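PDB 6ZLK: epimerase domain-containing protein from Bacillus cereus HuA2-4, which interconverts UDP-glucuronic acid and UDP-galacturonic acid as an NAD-dependent 4-epimerase with a Rossmann-type cofactor domain. Local coordinates for residues K2-G7 / S69-D74; D62-D67 / T106-E111; F121-T126 / H158-Y163. All coordinates share one frame; numbering follows the deposited sequence.

Contact 1: residues K2-G7 / S69-D74; sequences KILVTG and SKLLQD. With NAD (nicotinamide-adenine-dinucleotide), chain E.
Leu4 lays its two methyl groups crosswise over Leu71 and Leu72, where strand 2-6, an inner strand of the NAD-binding Rossmann fold, meets helix 68-72. Its CD2 does most of the work, 3.9 Å from Leu72 CD2 and 4.0 Å from Leu71 CD2, while CD1 rests against CD2 and CG of Leu71. Branched leucines suit both sides, because each can offer a methyl at about a right angle to the other's chain. Leu72 continues inward against helix 96-113, and Leu71 also touches Ile31 on the adjoining strand 27-31. Toward the start of the strand the chemistry turns polar. Lys2 runs out as a fully extended chain, with CG opposite the main-chain N (chi1 -166°), and its methylenes pass Asp74, CB lying 3.4 Å from Asp74 O. This length lets its apolar stem stay near the protein while the ammonium reaches the more exposed carboxylate. At the other end of the strand, Gly7 opens the glycine-rich loop and brings its CA to 3.4 Å from NAD O4B. At the start of the strand, Lys2 NZ forms a salt bridge of 2.8 Å to Asp74 OD2, coming in about 40° above the carboxylate plane.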
loop_
_atom_site.group_PDB
_atom_site.type_symbol
_atom_site.label_atom_id
_atom_site.label_comp_id
_atom_site.label_asym_id
_atom_site.label_seq_id
_atom_site.Cartn_x
_atom_site.Cartn_y
_atom_site.Cartn_z
ATOM N N LYS A 2 8.489 -29.346 3.199
ATOM C CA LYS A 2 7.801 -29.096 1.925
ATOM C C LYS A 2 7.638 -27.587 1.800
ATOM O O LYS A 2 7.071 -26.940 2.682
ATOM C CB LYS A 2 6.445 -29.775 1.809
ATOM C CG LYS A 2 5.906 -29.800 0.382
ATOM C CD LYS A 2 4.764 -30.750 0.106
ATOM C CE LYS A 2 4.418 -30.718 -1.352
ATOM N NZ LYS A 2 3.548 -31.853 -1.722
ATOM N N ILE A 3 8.108 -27.062 0.696
ATOM C CA ILE A 3 8.274 -25.612 0.490
ATOM C C ILE A 3 7.506 -25.219 -0.770
ATOM O O ILE A 3 7.739 -25.771 -1.859
ATOM C CB ILE A 3 9.765 -25.273 0.373
ATOM C CG1 ILE A 3 10.577 -25.767 1.580
ATOM C CG2 ILE A 3 9.922 -23.783 0.158
ATOM C CD1 ILE A 3 12.019 -25.712 1.361
ATOM N N LEU A 4 6.665 -24.208 -0.651
ATOM C CA LEU A 4 5.969 -23.600 -1.794
ATOM C C LEU A 4 6.770 -22.392 -2.222
ATOM O O LEU A 4 7.071 -21.524 -1.367
ATOM C CB LEU A 4 4.575 -23.135 -1.413
ATOM C CG LEU A 4 3.822 -22.386 -2.496
ATOM C CD1 LEU A 4 3.531 -23.312 -3.669
ATOM C CD2 LEU A 4 2.537 -21.819 -1.924
ATOM N N VAL A 5 7.172 -22.323 -3.487
ATOM C CA VAL A 5 7.837 -21.132 -4.051
ATOM C C VAL A 5 6.909 -20.490 -5.035
ATOM O O VAL A 5 6.671 -21.119 -6.108
ATOM C CB VAL A 5 9.180 -21.439 -4.720
ATOM C CG1 VAL A 5 9.780 -20.178 -5.295
ATOM C CG2 VAL A 5 10.139 -22.098 -3.734
ATOM N N THR A 6 6.358 -19.347 -4.723
ATOM C CA THR A 6 5.514 -18.641 -5.719
ATOM C C THR A 6 6.454 -17.895 -6.647
ATOM O O THR A 6 7.520 -17.401 -6.193
ATOM C CB THR A 6 4.472 -17.719 -5.101
ATOM O OG1 THR A 6 5.142 -16.561 -4.579
ATOM C CG2 THR A 6 3.687 -18.410 -4.007
ATOM N N GLY A 7 6.069 -17.745 -7.912
ATOM C CA GLY A 7 6.926 -17.096 -8.903
ATOM C C GLY A 7 8.158 -17.921 -9.226
ATOM O O GLY A 7 9.183 -17.336 -9.577
ATOM N N SER A 69 -6.371 -23.628 -0.525
ATOM C CA SER A 69 -6.557 -24.636 0.550
ATOM C C SER A 69 -5.864 -25.938 0.145
ATOM O O SER A 69 -5.047 -26.448 0.939
ATOM C CB SER A 69 -8.017 -24.856 0.868
ATOM O OG SER A 69 -8.138 -26.014 1.682
ATOM N N LYS A 70 -6.155 -26.464 -1.037
ATOM C CA LYS A 70 -5.473 -27.653 -1.611
ATOM C C LYS A 70 -3.962 -27.421 -1.701
ATOM O O LYS A 70 -3.195 -28.332 -1.329
ATOM N N LEU A 71 -3.526 -26.276 -2.224
ATOM C CA LEU A 71 -2.093 -26.020 -2.482
ATOM C C LEU A 71 -1.330 -26.056 -1.157
ATOM O O LEU A 71 -0.190 -26.572 -1.147
ATOM C CB LEU A 71 -1.948 -24.658 -3.153
ATOM C CG LEU A 71 -0.544 -24.303 -3.614
ATOM C CD1 LEU A 71 -0.062 -25.318 -4.635
ATOM C CD2 LEU A 71 -0.523 -22.906 -4.178
ATOM N N LEU A 72 -1.897 -25.502 -0.095
ATOM C CA LEU A 72 -1.088 -25.216 1.111
ATOM C C LEU A 72 -1.205 -26.333 2.157
ATOM O O LEU A 72 -0.535 -26.240 3.178
ATOM C CB LEU A 72 -1.554 -23.871 1.681
ATOM C CG LEU A 72 -1.033 -22.631 0.952
ATOM C CD1 LEU A 72 -1.824 -21.409 1.364
ATOM C CD2 LEU A 72 0.451 -22.440 1.259
ATOM N N GLN A 73 -2.068 -27.324 1.956
ATOM C CA GLN A 73 -2.435 -28.285 3.042
ATOM C C GLN A 73 -1.186 -28.995 3.608
ATOM O O GLN A 73 -1.177 -29.259 4.835
ATOM C CB GLN A 73 -3.492 -29.279 2.543
ATOM C CG GLN A 73 -2.998 -30.221 1.449
ATOM C CD GLN A 73 -4.117 -30.843 0.636
ATOM O OE1 GLN A 73 -5.254 -30.974 1.092
ATOM N NE2 GLN A 73 -3.805 -31.235 -0.590
ATOM N N ASP A 74 -0.186 -29.331 2.784
ATOM C CA ASP A 74 1.017 -30.066 3.242
ATOM C C ASP A 74 2.285 -29.176 3.210
ATOM O O ASP A 74 3.406 -29.715 3.286
ATOM C CB ASP A 74 1.156 -31.360 2.436
ATOM C CG ASP A 74 1.289 -31.082 0.944
ATOM O OD1 ASP A 74 1.130 -29.870 0.555
ATOM O OD2 ASP A 74 1.546 -32.064 0.167
HETATM P PA NAD E . 10.231 -12.341 -12.300
HETATM O O1A NAD E . 9.252 -11.516 -13.042
HETATM O O2A NAD E . 11.377 -12.976 -13.031
HETATM O O5B NAD E . 9.562 -13.436 -11.391
HETATM C C5B NAD E . 8.266 -13.293 -10.772
HETATM C C4B NAD E . 7.365 -14.411 -11.237
HETATM O O4B NAD E . 6.079 -14.242 -10.599
HETATM C C3B NAD E . 7.115 -14.453 -12.734
HETATM O O3B NAD E . 7.728 -15.562 -13.380
HETATM C C2B NAD E . 5.588 -14.369 -12.844
HETATM O O2B NAD E . 5.007 -15.162 -13.862
HETATM C C1B NAD E . 5.136 -14.849 -11.461
HETATM N N9A NAD E . 3.834 -14.353 -11.050
HETATM C C8A NAD E . 3.414 -13.050 -10.986
HETATM N N7A NAD E . 2.179 -12.919 -10.579
HETATM C C5A NAD E . 1.741 -14.235 -10.445
HETATM C C6A NAD E . 0.508 -14.801 -10.088
HETATM N N6A NAD E . -0.617 -14.089 -9.854
HETATM N N1A NAD E . 0.434 -16.151 -9.995
HETATM C C2A NAD E . 1.539 -16.882 -10.263
HETATM N N3A NAD E . 2.746 -16.462 -10.669
HETATM C C4A NAD E . 2.782 -15.132 -10.714
HETATM O O3 NAD E . 10.830 -11.319 -11.215
HETATM P PN NAD E . 12.144 -11.485 -10.254
HETATM O O1N NAD E . 13.132 -10.525 -10.729
HETATM O O2N NAD E . 12.434 -12.900 -10.127
HETATM O O5D NAD E . 11.543 -10.981 -8.885
HETATM C C5D NAD E . 11.131 -11.920 -7.963
HETATM C C4D NAD E . 10.703 -11.181 -6.727
HETATM O O4D NAD E . 11.814 -10.449 -6.179
HETATM C C3D NAD E . 9.569 -10.168 -6.938
HETATM O O3D NAD E . 8.672 -10.208 -5.813
HETATM C C2D NAD E . 10.278 -8.815 -6.927
HETATM O O2D NAD E . 9.384 -7.749 -6.592
HETATM C C1D NAD E . 11.405 -9.140 -5.952
HETATM N N1N NAD E . 12.609 -8.352 -6.158
HETATM C C2N NAD E . 13.388 -8.537 -7.262
HETATM C C3N NAD E . 14.499 -7.787 -7.427
HETATM C C7N NAD E . 15.338 -7.901 -8.653
HETATM O O7N NAD E . 16.326 -7.190 -8.688
HETATM N N7N NAD E . 15.010 -8.799 -9.593
HETATM C C4N NAD E . 14.903 -6.906 -6.408
HETATM C C5N NAD E . 14.023 -6.624 -5.367
HETATM C C6N NAD E . 12.911 -7.396 -5.234
#

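Contact 2: residues D62-D67 / T106-E111. With NAD (nicotinamide-adenine-dinucleotide), chain E.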
loop_
_atom_site.group_PDB
_atom_site.type_symbol
_atom_site.label_atom_id
_atom_site.label_comp_id
_atom_site.label_asym_id
_atom_site.label_seq_id
_atom_site.Cartn_x
_atom_site.Cartn_y
_atom_site.Cartn_z
ATOM N N ASP A 62 -2.339 -19.169 -12.211
ATOM C CA ASP A 62 -2.385 -17.897 -11.441
ATOM C C ASP A 62 -2.718 -18.233 -10.006
ATOM O O ASP A 62 -3.635 -18.976 -9.798
ATOM C CB ASP A 62 -3.484 -17.008 -12.019
ATOM C CG ASP A 62 -3.572 -15.597 -11.506
ATOM O OD1 ASP A 62 -3.076 -15.327 -10.398
ATOM O OD2 ASP A 62 -4.148 -14.761 -12.268
ATOM N N ILE A 63 -1.997 -17.691 -9.030
ATOM C CA ILE A 63 -2.403 -17.910 -7.635
ATOM C C ILE A 63 -3.869 -17.517 -7.416
ATOM O O ILE A 63 -4.521 -18.128 -6.578
ATOM C CB ILE A 63 -1.442 -17.106 -6.760
ATOM C CG1 ILE A 63 -0.057 -17.751 -6.845
ATOM C CG2 ILE A 63 -1.990 -17.037 -5.336
ATOM C CD1 ILE A 63 1.075 -16.821 -6.545
ATOM N N LEU A 64 -4.375 -16.501 -8.081
ATOM C CA LEU A 64 -5.761 -16.045 -7.820
ATOM C C LEU A 64 -6.778 -17.059 -8.376
ATOM O O LEU A 64 -7.930 -17.076 -7.868
ATOM C CB LEU A 64 -5.921 -14.699 -8.526
ATOM C CG LEU A 64 -5.069 -13.562 -7.977
ATOM C CD1 LEU A 64 -5.359 -12.292 -8.753
ATOM C CD2 LEU A 64 -5.293 -13.360 -6.481
ATOM N N ASN A 65 -6.383 -17.877 -9.335
ATOM C CA ASN A 65 -7.239 -18.936 -9.938
ATOM C C ASN A 65 -7.050 -20.276 -9.235
ATOM O O ASN A 65 -7.691 -21.239 -9.634
ATOM C CB ASN A 65 -6.961 -19.125 -11.415
ATOM C CG ASN A 65 -7.314 -17.927 -12.271
ATOM O OD1 ASN A 65 -8.012 -16.983 -11.844
ATOM N ND2 ASN A 65 -6.823 -17.931 -13.507
ATOM N N THR A 66 -6.163 -20.378 -8.262
ATOM C CA THR A 66 -5.767 -21.666 -7.651
ATOM C C THR A 66 -6.588 -21.876 -6.385
ATOM O O THR A 66 -6.773 -20.919 -5.655
ATOM C CB THR A 66 -4.267 -21.683 -7.307
ATOM O OG1 THR A 66 -3.666 -21.612 -8.595
ATOM C CG2 THR A 66 -3.804 -22.906 -6.559
ATOM N N ASP A 67 -6.906 -23.136 -6.101
ATOM C CA ASP A 67 -7.455 -23.582 -4.800
ATOM C C ASP A 67 -6.335 -23.563 -3.761
ATOM O O ASP A 67 -5.592 -24.541 -3.671
ATOM C CB ASP A 67 -7.997 -25.005 -4.877
ATOM C CG ASP A 67 -8.693 -25.420 -3.592
ATOM O OD1 ASP A 67 -8.567 -24.694 -2.541
ATOM O OD2 ASP A 67 -9.393 -26.448 -3.662
ATOM N N THR A 106 -1.008 -11.400 -2.503
ATOM C CA THR A 106 -0.410 -11.515 -1.167
ATOM C C THR A 106 -1.535 -11.694 -0.141
ATOM O O THR A 106 -1.423 -12.575 0.728
ATOM C CB THR A 106 0.467 -10.304 -0.849
ATOM O OG1 THR A 106 1.558 -10.238 -1.780
ATOM C CG2 THR A 106 1.058 -10.361 0.534
ATOM N N GLN A 107 -2.588 -10.920 -0.277
ATOM C CA GLN A 107 -3.725 -11.063 0.664
ATOM C C GLN A 107 -4.285 -12.487 0.560
ATOM O O GLN A 107 -4.603 -13.084 1.609
ATOM C CB GLN A 107 -4.795 -10.014 0.421
ATOM C CG GLN A 107 -5.885 -10.048 1.482
ATOM C CD GLN A 107 -7.171 -10.648 0.995
ATOM O OE1 GLN A 107 -7.241 -11.194 -0.095
ATOM N NE2 GLN A 107 -8.186 -10.578 1.851
ATOM N N GLN A 108 -4.508 -12.995 -0.636
ATOM C CA GLN A 108 -5.119 -14.333 -0.763
ATOM C C GLN A 108 -4.210 -15.410 -0.140
ATOM O O GLN A 108 -4.724 -16.354 0.503
ATOM C CB GLN A 108 -5.397 -14.658 -2.228
ATOM C CG GLN A 108 -6.520 -13.823 -2.830
ATOM C CD GLN A 108 -7.258 -14.607 -3.906
ATOM O OE1 GLN A 108 -6.813 -15.643 -4.393
ATOM N NE2 GLN A 108 -8.390 -14.084 -4.334
ATOM N N LEU A 109 -2.919 -15.340 -0.384
ATOM C CA LEU A 109 -1.968 -16.295 0.238
ATOM C C LEU A 109 -2.054 -16.196 1.756
ATOM O O LEU A 109 -2.162 -17.234 2.397
ATOM C CB LEU A 109 -0.552 -16.043 -0.236
ATOM C CG LEU A 109 -0.276 -16.466 -1.663
ATOM C CD1 LEU A 109 1.067 -15.941 -2.049
ATOM C CD2 LEU A 109 -0.295 -17.996 -1.811
ATOM N N LEU A 110 -2.024 -14.990 2.311
ATOM C CA LEU A 110 -2.042 -14.864 3.774
ATOM C C LEU A 110 -3.355 -15.370 4.338
ATOM O O LEU A 110 -3.309 -16.010 5.398
ATOM C CB LEU A 110 -1.819 -13.429 4.183
ATOM C CG LEU A 110 -0.418 -12.933 3.867
ATOM C CD1 LEU A 110 -0.405 -11.430 3.898
ATOM C CD2 LEU A 110 0.572 -13.572 4.807
ATOM N N GLU A 111 -4.486 -15.066 3.694
ATOM C CA GLU A 111 -5.803 -15.587 4.167
ATOM C C GLU A 111 -5.735 -17.116 4.208
ATOM O O GLU A 111 -6.238 -17.733 5.153
ATOM C CB GLU A 111 -6.917 -15.117 3.238
ATOM C CG GLU A 111 -7.383 -13.688 3.472
ATOM C CD GLU A 111 -8.349 -13.520 4.637
ATOM O OE1 GLU A 111 -9.034 -14.495 4.958
ATOM O OE2 GLU A 111 -8.414 -12.413 5.190
HETATM P PA NAD E . 10.231 -12.341 -12.300
HETATM O O1A NAD E . 9.252 -11.516 -13.042
HETATM O O2A NAD E . 11.377 -12.976 -13.031
HETATM O O5B NAD E . 9.562 -13.436 -11.391
HETATM C C5B NAD E . 8.266 -13.293 -10.772
HETATM C C4B NAD E . 7.365 -14.411 -11.237
HETATM O O4B NAD E . 6.079 -14.242 -10.599
HETATM C C3B NAD E . 7.115 -14.453 -12.734
HETATM O O3B NAD E . 7.728 -15.562 -13.380
HETATM C C2B NAD E . 5.588 -14.369 -12.844
HETATM O O2B NAD E . 5.007 -15.162 -13.862
HETATM C C1B NAD E . 5.136 -14.849 -11.461
HETATM N N9A NAD E . 3.834 -14.353 -11.050
HETATM C C8A NAD E . 3.414 -13.050 -10.986
HETATM N N7A NAD E . 2.179 -12.919 -10.579
HETATM C C5A NAD E . 1.741 -14.235 -10.445
HETATM C C6A NAD E . 0.508 -14.801 -10.088
HETATM N N6A NAD E . -0.617 -14.089 -9.854
HETATM N N1A NAD E . 0.434 -16.151 -9.995
HETATM C C2A NAD E . 1.539 -16.882 -10.263
HETATM N N3A NAD E . 2.746 -16.462 -10.669
HETATM C C4A NAD E . 2.782 -15.132 -10.714
HETATM O O3 NAD E . 10.830 -11.319 -11.215
HETATM P PN NAD E . 12.144 -11.485 -10.254
HETATM O O1N NAD E . 13.132 -10.525 -10.729
HETATM O O2N NAD E . 12.434 -12.900 -10.127
HETATM O O5D NAD E . 11.543 -10.981 -8.885
HETATM C C5D NAD E . 11.131 -11.920 -7.963
HETATM C C4D NAD E . 10.703 -11.181 -6.727
HETATM O O4D NAD E . 11.814 -10.449 -6.179
HETATM C C3D NAD E . 9.569 -10.168 -6.938
HETATM O O3D NAD E . 8.672 -10.208 -5.813
HETATM C C2D NAD E . 10.278 -8.815 -6.927
HETATM O O2D NAD E . 9.384 -7.749 -6.592
HETATM C C1D NAD E . 11.405 -9.140 -5.952
HETATM N N1N NAD E . 12.609 -8.352 -6.158
HETATM C C2N NAD E . 13.388 -8.537 -7.262
HETATM C C3N NAD E . 14.499 -7.787 -7.427
HETATM C C7N NAD E . 15.338 -7.901 -8.653
HETATM O O7N NAD E . 16.326 -7.190 -8.688
HETATM N N7N NAD E . 15.010 -8.799 -9.593
HETATM C C4N NAD E . 14.903 -6.906 -6.408
HETATM C C5N NAD E . 14.023 -6.624 -5.367
HETATM C C6N NAD E . 12.911 -7.396 -5.234
HETATM O O HOH W 1 -9.619 -16.323 -5.941
HETATM O O HOH W 2 -7.267 -18.260 -5.302
#
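Ile63 stands between helix 96-113 and the adenine of NAD, packing against Leu109 on one branch and the base on the other. It belongs to the loop after strand 56-59, whose Asp-Ile pair reads the adenine edge, as in other Rossmann-fold members of the extended short-chain dehydrogenase family. From CB, 3.9 Å from NAD N1A, the side chain forks. CG2, set opposite the main-chain N, points to the helix and meets Leu109 CD2 at 4.0 Å, the two chains crossing nearly at right angles. CG1 and then CD1 follow the purine instead, beside N1A and C2A. A beta-branched residue suits this place because it can serve both neighbours at once. From the main chain of the same residue, Ile63 N donates to NAD N1A at 3.0 Å and almost straight (170°). Asp62 OD1 takes the adenine amino group N6A at 2.8 Å, less straight. The same oxygen accepts from Leu64 N, which comes from well above the carboxylate plane and closes an Asx turn that should hold the carboxylate in place for the base. Leu64 crosses the amide of Gln108, its CD2 3.4 Å from OE1. Gln108, bent at chi2 (-149°), can turn both amide atoms toward the loop, and two waters bridge the gap. Water 2 lies within hydrogen-bonding range of Gln108 OE1 and Thr66 O, though its protons may be shared with other acceptors. Water 1 probably gives a proton to Leu64 O, and it accepts one from Gln108 NE2 at 3.0 Å.

Contact 3: residues F121-T126 / H158-Y163. With NAD (nicotinamide-adenine-dinucleotide), chain E.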
loop_
_atom_site.group_PDB
_atom_site.type_symbol
_atom_site.label_atom_id
_atom_site.label_comp_id
_atom_site.label_asym_id
_atom_site.label_seq_id
_atom_site.Cartn_x
_atom_site.Cartn_y
_atom_site.Cartn_z
ATOM N N PHE A 121 6.488 -17.907 6.649
ATOM C CA PHE A 121 5.969 -17.279 5.426
ATOM C C PHE A 121 6.959 -16.217 5.047
ATOM O O PHE A 121 7.015 -15.161 5.702
ATOM C CB PHE A 121 4.574 -16.706 5.632
ATOM C CG PHE A 121 3.971 -16.135 4.383
ATOM C CD1 PHE A 121 4.299 -14.887 3.900
ATOM C CD2 PHE A 121 2.984 -16.838 3.728
ATOM C CE1 PHE A 121 3.712 -14.384 2.743
ATOM C CE2 PHE A 121 2.348 -16.321 2.618
ATOM C CZ PHE A 121 2.747 -15.115 2.088
ATOM N N ILE A 122 7.843 -16.535 4.094
ATOM C CA ILE A 122 8.996 -15.700 3.741
ATOM C C ILE A 122 8.604 -14.862 2.534
ATOM O O ILE A 122 8.535 -15.396 1.433
ATOM C CB ILE A 122 10.269 -16.505 3.542
ATOM C CG1 ILE A 122 10.573 -17.390 4.748
ATOM C CG2 ILE A 122 11.435 -15.588 3.247
ATOM C CD1 ILE A 122 11.700 -18.369 4.561
ATOM N N HIS A 123 8.321 -13.609 2.787
ATOM C CA HIS A 123 7.787 -12.640 1.802
ATOM C C HIS A 123 8.919 -11.850 1.205
ATOM O O HIS A 123 9.650 -11.168 1.946
ATOM C CB HIS A 123 6.735 -11.759 2.477
ATOM C CG HIS A 123 6.192 -10.738 1.558
ATOM N ND1 HIS A 123 5.085 -10.996 0.792
ATOM C CD2 HIS A 123 6.580 -9.472 1.283
ATOM C CE1 HIS A 123 4.840 -9.925 0.046
ATOM N NE2 HIS A 123 5.739 -8.963 0.327
ATOM N N ILE A 124 9.080 -11.871 -0.101
ATOM C CA ILE A 124 10.162 -11.151 -0.765
ATOM C C ILE A 124 9.678 -9.769 -1.197
ATOM O O ILE A 124 8.655 -9.659 -1.882
ATOM C CB ILE A 124 10.727 -11.971 -1.925
ATOM C CG1 ILE A 124 11.778 -12.971 -1.409
ATOM C CG2 ILE A 124 11.329 -11.028 -2.930
ATOM C CD1 ILE A 124 11.378 -13.790 -0.278
ATOM N N SER A 125 10.324 -8.758 -0.662
ATOM C CA SER A 125 10.054 -7.351 -1.000
ATOM C C SER A 125 11.288 -6.722 -1.652
ATOM O O SER A 125 12.234 -7.433 -2.096
ATOM C CB SER A 125 9.568 -6.642 0.239
ATOM O OG SER A 125 9.151 -5.333 -0.094
ATOM N N THR A 126 11.339 -5.398 -1.681
ATOM C CA THR A 126 12.259 -4.650 -2.550
ATOM C C THR A 126 12.802 -3.432 -1.823
ATOM O O THR A 126 12.021 -2.752 -1.038
ATOM C CB THR A 126 11.513 -4.283 -3.835
ATOM O OG1 THR A 126 12.402 -3.452 -4.587
ATOM C CG2 THR A 126 10.249 -3.506 -3.580
ATOM N N HIS A 158 2.891 -4.597 4.306
ATOM C CA HIS A 158 1.921 -4.183 5.351
ATOM C C HIS A 158 0.919 -5.317 5.547
ATOM O O HIS A 158 0.501 -5.577 6.705
ATOM C CB HIS A 158 1.243 -2.856 4.949
ATOM C CG HIS A 158 2.155 -1.664 5.026
ATOM N ND1 HIS A 158 2.004 -0.602 4.182
ATOM C CD2 HIS A 158 3.157 -1.352 5.846
ATOM C CE1 HIS A 158 2.862 0.330 4.513
ATOM N NE2 HIS A 158 3.598 -0.105 5.507
ATOM N N LEU A 159 0.429 -5.948 4.479
ATOM C CA LEU A 159 -0.495 -7.078 4.630
ATOM C C LEU A 159 0.146 -8.180 5.478
ATOM O O LEU A 159 -0.498 -8.737 6.369
ATOM C CB LEU A 159 -0.868 -7.632 3.252
ATOM C CG LEU A 159 -1.888 -6.791 2.501
ATOM C CD1 LEU A 159 -2.010 -7.289 1.065
ATOM C CD2 LEU A 159 -3.225 -6.812 3.211
ATOM N N CYS A 160 1.413 -8.500 5.246
ATOM C CA CYS A 160 2.130 -9.479 6.087
ATOM C C CYS A 160 2.037 -9.054 7.563
ATOM O O CYS A 160 1.672 -9.920 8.376
ATOM C CB CYS A 160 3.592 -9.651 5.698
ATOM S SG CYS A 160 3.814 -10.465 4.088
ATOM N N HIS A 161 2.297 -7.782 7.882
ATOM C CA HIS A 161 2.224 -7.384 9.302
ATOM C C HIS A 161 0.785 -7.515 9.799
ATOM O O HIS A 161 0.618 -7.873 10.983
ATOM C CB HIS A 161 2.728 -5.976 9.502
ATOM C CG HIS A 161 4.187 -5.858 9.244
ATOM N ND1 HIS A 161 5.116 -6.557 10.025
ATOM C CD2 HIS A 161 4.881 -5.130 8.353
ATOM C CE1 HIS A 161 6.332 -6.258 9.572
ATOM N NE2 HIS A 161 6.209 -5.369 8.580
ATOM N N VAL A 162 -0.236 -7.192 9.001
ATOM C CA VAL A 162 -1.637 -7.337 9.460
ATOM C C VAL A 162 -1.914 -8.783 9.821
ATOM O O VAL A 162 -2.478 -9.047 10.867
ATOM C CB VAL A 162 -2.603 -6.832 8.375
ATOM C CG1 VAL A 162 -4.013 -7.308 8.622
ATOM C CG2 VAL A 162 -2.476 -5.304 8.253
ATOM N N TYR A 163 -1.480 -9.733 9.017
ATOM C CA TYR A 163 -1.843 -11.142 9.232
ATOM C C TYR A 163 -0.974 -11.763 10.328
ATOM O O TYR A 163 -1.461 -12.650 11.040
ATOM C CB TYR A 163 -1.820 -11.868 7.897
ATOM C CG TYR A 163 -3.063 -11.586 7.110
ATOM C CD1 TYR A 163 -3.207 -10.436 6.354
ATOM C CD2 TYR A 163 -4.128 -12.476 7.131
ATOM C CE1 TYR A 163 -4.370 -10.174 5.653
ATOM C CE2 TYR A 163 -5.284 -12.247 6.407
ATOM C CZ TYR A 163 -5.431 -11.064 5.719
ATOM O OH TYR A 163 -6.509 -10.735 4.969
HETATM P PA NAD E . 10.231 -12.341 -12.300
HETATM O O1A NAD E . 9.252 -11.516 -13.042
HETATM O O2A NAD E . 11.377 -12.976 -13.031
HETATM O O5B NAD E . 9.562 -13.436 -11.391
HETATM C C5B NAD E . 8.266 -13.293 -10.772
HETATM C C4B NAD E . 7.365 -14.411 -11.237
HETATM O O4B NAD E . 6.079 -14.242 -10.599
HETATM C C3B NAD E . 7.115 -14.453 -12.734
HETATM O O3B NAD E . 7.728 -15.562 -13.380
HETATM C C2B NAD E . 5.588 -14.369 -12.844
HETATM O O2B NAD E . 5.007 -15.162 -13.862
HETATM C C1B NAD E . 5.136 -14.849 -11.461
HETATM N N9A NAD E . 3.834 -14.353 -11.050
HETATM C C8A NAD E . 3.414 -13.050 -10.986
HETATM N N7A NAD E . 2.179 -12.919 -10.579
HETATM C C5A NAD E . 1.741 -14.235 -10.445
HETATM C C6A NAD E . 0.508 -14.801 -10.088
HETATM N N6A NAD E . -0.617 -14.089 -9.854
HETATM N N1A NAD E . 0.434 -16.151 -9.995
HETATM C C2A NAD E . 1.539 -16.882 -10.263
HETATM N N3A NAD E . 2.746 -16.462 -10.669
HETATM C C4A NAD E . 2.782 -15.132 -10.714
HETATM O O3 NAD E . 10.830 -11.319 -11.215
HETATM P PN NAD E . 12.144 -11.485 -10.254
HETATM O O1N NAD E . 13.132 -10.525 -10.729
HETATM O O2N NAD E . 12.434 -12.900 -10.127
HETATM O O5D NAD E . 11.543 -10.981 -8.885
HETATM C C5D NAD E . 11.131 -11.920 -7.963
HETATM C C4D NAD E . 10.703 -11.181 -6.727
HETATM O O4D NAD E . 11.814 -10.449 -6.179
HETATM C C3D NAD E . 9.569 -10.168 -6.938
HETATM O O3D NAD E . 8.672 -10.208 -5.813
HETATM C C2D NAD E . 10.278 -8.815 -6.927
HETATM O O2D NAD E . 9.384 -7.749 -6.592
HETATM C C1D NAD E . 11.405 -9.140 -5.952
HETATM N N1N NAD E . 12.609 -8.352 -6.158
HETATM C C2N NAD E . 13.388 -8.537 -7.262
HETATM C C3N NAD E . 14.499 -7.787 -7.427
HETATM C C7N NAD E . 15.338 -7.901 -8.653
HETATM O O7N NAD E . 16.326 -7.190 -8.688
HETATM N N7N NAD E . 15.010 -8.799 -9.593
HETATM C C4N NAD E . 14.903 -6.906 -6.408
HETATM C C5N NAD E . 14.023 -6.624 -5.367
HETATM C C6N NAD E . 12.911 -7.396 -5.234
#
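Cys160 is the residue through which helix 148-167 meets strand 120-126, its sulfur set against the rings of His123 and Phe121 in the Rossmann fold, where a helix packs on the parallel sheet. Just before it, His158 and Leu159 look to the second subunit, packing on its Leu154 and Phe95. Cys160 follows, facing the strand; its SG lies anti to the carbonyl carbon (chi1 -69°), which carries the sulfur over one face of His123. SG is 3.5 Å from His123 CG and 3.8 Å from the ring centroid, 29° off the ring normal. Toward Phe121 the approach is oblique, with SG 4.1 Å from CE1. A small, polarisable thiol suits a buried place against the face of one ring and obliquely beside another. His161, Val162 and Tyr163 then continue along the second subunit, on its Ile144, Pro145 and Trp91, the last pair of rings edge-to-face. Strand 120-126, which carries Ser125 O to 3.2 Å from NAD C6N and itself runs between strands 77-80 and 171-180, is covered by helix 148-167, with helix 96-113 beside that helix and the other subunit on its outer side.

How the contacts relate
All touching residues of contact 3 are buried, while contacts 1 and 2 are only partly so, each grading from an apolar interior to a polar margin near solvent. The chemistry follows: contact 1 has a salt bridge at its margin, contact 2 bridging waters, and contact 3 sulfur and rings. Strands 2-6 and 120-126 belong to one sheet, and all three contacts reach NAD, at the adenine ribose, the adenine and the nicotinamide riboside respectively. Contacts 1 and 2 interlock, their segments alternating along the chain, with Thr6 packing on Ile63 and Leu109. Contacts 2 and 3 share an interface of helices, where Leu110 packs on Tyr163 and Glu111 OE2 probably hydrogen-bonds Tyr163 OH, and both border the second subunit.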